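Local coordinates for protein ArtJ (Geobacillus stearothermophilus, PDB 2PVU) that binds arginine, lysine and histidine and probably delivers them to its partner ATP-binding cassette transporter for uptake, at residues Ala127-Leu132 with Ile194-Val199. Sequence-based numbering, arbitrary orientation.
With LYS (lysine), chain E.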
ATOM      1  N   ALA A 127      -4.031  -7.667  -3.532  1.00 21.17           N
ATOM      2  CA  ALA A 127      -3.826  -7.762  -2.082  1.00 21.39           C
ATOM      3  C   ALA A 127      -5.155  -7.971  -1.351  1.00 21.36           C
ATOM      4  O   ALA A 127      -6.216  -7.959  -1.965  1.00 21.75           O
ATOM      5  CB  ALA A 127      -3.150  -6.444  -1.593  1.00 21.36           C
ATOM      6  N   THR A 128      -5.075  -8.132  -0.019  1.00 19.86           N
ATOM      7  CA  THR A 128      -6.274  -8.166   0.779  1.00 20.81           C
ATOM      8  C   THR A 128      -5.885  -7.659   2.176  1.00 21.19           C
ATOM      9  O   THR A 128      -4.725  -7.720   2.554  1.00 20.56           O
ATOM     10  CB  THR A 128      -6.868  -9.608   0.878  1.00 21.99           C
ATOM     11  OG1 THR A 128      -8.050  -9.576   1.678  1.00 23.48           O
ATOM     12  CG2 THR A 128      -5.867 -10.581   1.501  1.00 20.22           C
ATOM     13  N   GLN A 129      -6.862  -7.161   2.905  1.00 20.49           N
ATOM     14  CA  GLN A 129      -6.637  -6.850   4.315  1.00 21.54           C
ATOM     15  C   GLN A 129      -6.528  -8.183   5.071  1.00 22.16           C
ATOM     16  O   GLN A 129      -7.149  -9.186   4.690  1.00 22.16           O
ATOM     17  CB  GLN A 129      -7.796  -6.040   4.903  1.00 21.41           C
ATOM     18  CG  GLN A 129      -7.956  -4.672   4.342  1.00 24.42           C
ATOM     19  CD  GLN A 129      -6.638  -3.892   4.346  1.00 24.21           C
ATOM     20  OE1 GLN A 129      -6.134  -3.453   5.398  1.00 23.80           O
ATOM     21  NE2 GLN A 129      -6.080  -3.732   3.178  1.00 24.89           N
ATOM     22  N   VAL A 130      -5.774  -8.152   6.165  1.00 21.67           N
ATOM     23  CA  VAL A 130      -5.690  -9.293   7.067  1.00 21.14           C
ATOM     24  C   VAL A 130      -5.692  -8.717   8.462  1.00 21.38           C
ATOM     25  O   VAL A 130      -5.543  -7.521   8.634  1.00 20.67           O
ATOM     26  CB  VAL A 130      -4.376 -10.106   6.820  1.00 21.03           C
ATOM     27  CG1 VAL A 130      -4.336 -10.757   5.401  1.00 22.88           C
ATOM     28  CG2 VAL A 130      -3.191  -9.244   7.039  1.00 21.89           C
ATOM     29  N   ILE A 131      -5.765  -9.590   9.458  1.00 21.53           N
ATOM     30  CA  ILE A 131      -5.661  -9.175  10.855  1.00 22.13           C
ATOM     31  C   ILE A 131      -4.300  -9.570  11.405  1.00 22.20           C
ATOM     32  O   ILE A 131      -3.842 -10.712  11.246  1.00 21.25           O
ATOM     33  CB  ILE A 131      -6.757  -9.847  11.681  1.00 22.26           C
ATOM     34  CG1 ILE A 131      -8.120  -9.466  11.130  1.00 23.55           C
ATOM     35  CG2 ILE A 131      -6.684  -9.473  13.205  1.00 23.75           C
ATOM     36  CD1 ILE A 131      -9.207 -10.503  11.466  1.00 24.94           C
ATOM     37  N   LEU A 132      -3.649  -8.617  12.049  1.00 21.19           N
ATOM     38  CA  LEU A 132      -2.390  -8.870  12.705  1.00 21.57           C
ATOM     39  C   LEU A 132      -2.640  -8.825  14.229  1.00 21.54           C
ATOM     40  O   LEU A 132      -3.211  -7.874  14.729  1.00 20.75           O
ATOM     41  CB  LEU A 132      -1.375  -7.791  12.294  1.00 21.72           C
ATOM     42  CG  LEU A 132       0.046  -7.886  12.832  1.00 24.74           C
ATOM     43  CD1 LEU A 132       0.819  -9.070  12.261  1.00 23.35           C
ATOM     44  CD2 LEU A 132       0.757  -6.603  12.495  1.00 26.76           C
ATOM     45  N   ILE A 194      -5.538  -4.017  11.449  1.00 20.84           N
ATOM     46  CA  ILE A 194      -5.969  -4.492  10.125  1.00 20.80           C
ATOM     47  C   ILE A 194      -5.103  -3.743   9.123  1.00 21.51           C
ATOM     48  O   ILE A 194      -5.075  -2.498   9.103  1.00 20.83           O
ATOM     49  CB  ILE A 194      -7.464  -4.280   9.862  1.00 20.85           C
ATOM     50  CG1 ILE A 194      -8.294  -5.096  10.880  1.00 19.11           C
ATOM     51  CG2 ILE A 194      -7.835  -4.705   8.413  1.00 19.06           C
ATOM     52  CD1 ILE A 194      -9.813  -4.815  10.814  1.00 22.18           C
ATOM     53  N   THR A 195      -4.375  -4.512   8.331  1.00 21.14           N
ATOM     54  CA  THR A 195      -3.499  -3.943   7.290  1.00 22.31           C
ATOM     55  C   THR A 195      -3.354  -4.905   6.113  1.00 22.97           C
ATOM     56  O   THR A 195      -3.952  -5.962   6.114  1.00 21.87           O
ATOM     57  CB  THR A 195      -2.123  -3.510   7.857  1.00 23.96           C
ATOM     58  OG1 THR A 195      -1.445  -2.678   6.888  1.00 24.07           O
ATOM     59  CG2 THR A 195      -1.267  -4.727   8.240  1.00 23.39           C
ATOM     60  N   ASP A 196      -2.496  -4.547   5.152  1.00 22.42           N
ATOM     61  CA  ASP A 196      -2.400  -5.301   3.892  1.00 22.87           C
ATOM     62  C   ASP A 196      -1.615  -6.574   4.096  1.00 21.73           C
ATOM     63  O   ASP A 196      -0.642  -6.589   4.867  1.00 21.74           O
ATOM     64  CB  ASP A 196      -1.736  -4.428   2.812  1.00 22.03           C
ATOM     65  CG  ASP A 196      -2.606  -3.250   2.371  1.00 26.96           C
ATOM     66  OD1 ASP A 196      -3.326  -2.702   3.209  1.00 25.35           O
ATOM     67  OD2 ASP A 196      -2.558  -2.831   1.189  1.00 26.62           O
ATOM     68  N   ASN A 197      -2.014  -7.624   3.365  1.00 21.67           N
ATOM     69  CA  ASN A 197      -1.452  -8.951   3.559  1.00 22.10           C
ATOM     70  C   ASN A 197       0.076  -9.003   3.454  1.00 22.38           C
ATOM     71  O   ASN A 197       0.695  -9.655   4.289  1.00 23.04           O
ATOM     72  CB  ASN A 197      -2.094 -10.005   2.630  1.00 21.91           C
ATOM     73  CG  ASN A 197      -1.813  -9.727   1.164  1.00 25.21           C
ATOM     74  OD1 ASN A 197      -2.203  -8.696   0.637  1.00 23.48           O
ATOM     75  ND2 ASN A 197      -1.108 -10.636   0.516  1.00 30.12           N
ATOM     76  N   ALA A 198       0.675  -8.369   2.430  1.00 21.91           N
ATOM     77  CA  ALA A 198       2.151  -8.545   2.253  1.00 22.37           C
ATOM     78  C   ALA A 198       2.905  -7.792   3.327  1.00 22.48           C
ATOM     79  O   ALA A 198       4.006  -8.188   3.723  1.00 22.80           O
ATOM     80  CB  ALA A 198       2.595  -8.081   0.835  1.00 23.86           C
ATOM     81  N   VAL A 199       2.302  -6.703   3.819  1.00 20.57           N
ATOM     82  CA  VAL A 199       2.900  -5.902   4.882  1.00 20.67           C
ATOM     83  C   VAL A 199       2.868  -6.682   6.202  1.00 21.00           C
ATOM     84  O   VAL A 199       3.890  -6.820   6.878  1.00 22.69           O
ATOM     85  CB  VAL A 199       2.203  -4.547   5.032  1.00 20.38           C
ATOM     86  CG1 VAL A 199       2.721  -3.819   6.271  1.00 20.30           C
ATOM     87  CG2 VAL A 199       2.461  -3.712   3.755  1.00 22.39           C
TER
HETATM   88  N   LYS E 301      -3.847  -0.512   0.360  1.00 18.22           N
HETATM   89  CA  LYS E 301      -4.486   0.205   1.513  1.00 18.47           C
HETATM   90  C   LYS E 301      -5.134   1.502   1.008  1.00 18.55           C
HETATM   91  O   LYS E 301      -5.826   2.178   1.754  1.00 18.43           O
HETATM   92  CB  LYS E 301      -3.441   0.544   2.570  1.00 17.63           C
HETATM   93  CG  LYS E 301      -2.307   1.430   1.999  1.00 18.32           C
HETATM   94  CD  LYS E 301      -1.549   2.170   3.121  1.00 16.58           C
HETATM   95  CE  LYS E 301      -0.174   2.584   2.619  1.00 21.26           C
HETATM   96  NZ  LYS E 301       0.544   3.507   3.651  1.00 22.20           N
HETATM   97  OXT LYS E 301      -4.951   1.902  -0.163  1.00 18.05           O
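Gln129 reaches Asp196 through its amide: Gln129 NE2 gives a nearly straight hydrogen bond to Asp196 OD1 (2.9 Å), which it meets from above the carboxylate plane, the two planes standing 82° apart. Asp196 OD2 accepts from the alpha-amino N of the bound lysine (2.8 Å) and also bonds Tyr226 OH, an aspartate setting a negative charge against that amino group. A bend at chi2 (-50°) curls the glutamine chain back, and its NH2 can serve two carboxylates, Glu224 being the second; a leucine in its place would probably leave Asp196 OD1 and Glu224 without the donor they share. Asn197, first in helix 197-206, is held by the backbone of Thr128: Asn197 N donates to Thr128 O (2.8 Å), and the short asparagine amide (chi1 64°) brings OD1 back to accept Thr128 N (3.0 Å) from above the carbonyl plane. Val130 and Thr195 exchange backbone bonds as an antiparallel hydrogen-bonded pair. Branched, apolar Val130 covers Asn197 CB with CG1 (3.6 Å); on the opposite face Ile131 and Ile194 meet loosely, CG1 to CG1 (4.4 Å). An aspartate ending a strand that passes directly into a helix, holding the ligand's alpha-amino group, is characteristic of the amino-acid site in family 3 solute-binding proteins.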